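Local coordinates for putative D-lactate dehydrogenase (Chlamydomonas reinhardtii, PDB 4ZGS) that reduces pyruvate to D-lactate in the chloroplast of a green alga, as an NAD-dependent member of the D-isomer specific 2-hydroxyacid dehydrogenase family, at the interface of chains A and B. Residues are numbered along the deposited sequence; one frame, centred on the assembly and turned at random. Chains: chain A/B, Putative D-lactate dehydrogenase.

The interface of chains A and B. Residues chain A 177, 200-201; chain B 137, 192, 195.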
# COMPACT_ATOMS: atom_id res chain seq x y z
N ARG A 177 -16.80 -8.24 -23.68
CA ARG A 177 -17.32 -8.13 -25.04
C ARG A 177 -18.82 -8.31 -25.19
O ARG A 177 -19.46 -7.49 -25.84
CB ARG A 177 -16.66 -9.11 -26.01
CG ARG A 177 -17.24 -8.85 -27.41
CD ARG A 177 -16.44 -9.38 -28.59
NE ARG A 177 -17.03 -8.91 -29.85
CZ ARG A 177 -16.55 -9.14 -31.07
NH1 ARG A 177 -15.44 -9.86 -31.23
NH2 ARG A 177 -17.18 -8.64 -32.12
N ILE A 200 -16.96 -0.86 -27.30
CA ILE A 200 -16.16 -1.97 -26.73
C ILE A 200 -16.77 -3.29 -27.17
O ILE A 200 -16.09 -4.31 -27.24
CB ILE A 200 -16.07 -1.85 -25.19
CG1 ILE A 200 -15.16 -0.67 -24.85
CG2 ILE A 200 -15.57 -3.17 -24.51
CD1 ILE A 200 -15.29 -0.21 -23.44
N GLY A 201 -18.02 -3.23 -27.58
CA GLY A 201 -18.72 -4.42 -28.01
C GLY A 201 -19.82 -4.88 -27.09
O GLY A 201 -20.47 -5.88 -27.38
N GLU B 137 -10.48 -11.76 -27.04
CA GLU B 137 -11.07 -10.60 -26.41
C GLU B 137 -10.46 -10.46 -25.01
O GLU B 137 -10.09 -9.36 -24.62
CB GLU B 137 -12.61 -10.68 -26.33
CG GLU B 137 -13.40 -10.53 -27.68
CD GLU B 137 -13.59 -11.89 -28.40
OE1 GLU B 137 -12.96 -12.88 -27.97
OE2 GLU B 137 -14.38 -11.98 -29.37
N GLN B 192 -8.69 -7.88 -32.24
CA GLN B 192 -9.65 -7.49 -31.22
C GLN B 192 -9.22 -6.18 -30.56
O GLN B 192 -10.08 -5.36 -30.18
CB GLN B 192 -9.82 -8.61 -30.19
CG GLN B 192 -10.44 -9.85 -30.79
CD GLN B 192 -11.74 -9.55 -31.52
OE1 GLN B 192 -12.53 -8.73 -31.08
NE2 GLN B 192 -11.98 -10.25 -32.62
N ARG B 195 -10.21 -3.54 -32.95
CA ARG B 195 -11.66 -3.33 -32.93
C ARG B 195 -12.07 -2.52 -31.72
O ARG B 195 -12.74 -1.50 -31.86
CB ARG B 195 -12.42 -4.67 -32.97
CG ARG B 195 -13.93 -4.45 -32.82
CD ARG B 195 -14.69 -5.73 -32.74
NE ARG B 195 -14.22 -6.57 -31.64
CZ ARG B 195 -14.51 -6.38 -30.36
NH1 ARG B 195 -14.05 -7.21 -29.46
NH2 ARG B 195 -15.26 -5.36 -29.97
O HOH W 1 -14.35 -9.79 -34.05
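A:Arg177 and B:Arg195 meet face to face, their guanidinium planes 22° apart and CZ of A:Arg177 3.5 Å from CZ of B:Arg195. The two like charges would be expected to repel, but the carboxylate of B:Glu137 and acceptor oxygens around the edge of B:Arg195 probably offset this. A:Arg177, its CG anti to the backbone N (chi1 -177°) and its chain extended, reaches across from a loop to B:Glu137. There NH1 of A:Arg177 makes a salt bridge and hydrogen bond of 3.0 Å to the anti side of OE2 of B:Glu137, while CD of A:Arg177 packs against CG of B:Glu137. Glutamate suits this place, offering methylenes for packing and an anion for the charge. B:Arg195 bends at chi3 (56°), bringing NE and NH1 side-on to OE1 of B:Gln192, bonds that fix how its guanidinium is turned for stacking. Arginine's several in-plane N-H groups also let NH2 of B:Arg195 reach the carbonyl O of A:Ile200, 3.0 Å away at the C-terminal end of the partner's helix 188-200. An alanine in place of B:Arg195 would probably leave that helix-end carbonyl without this donor, uncover a face of A:Arg177 and leave the B:Gln192 amide freer to turn. The patch recurs by two-fold symmetry; the structure alone does not show whether this interface is biological. Glutamine offers an uncharged oxygen to the arginine and an NH2 to a water, 2.8 Å from NE2 of B:Gln192 and 3.0 Å from NH1 of A:Arg177.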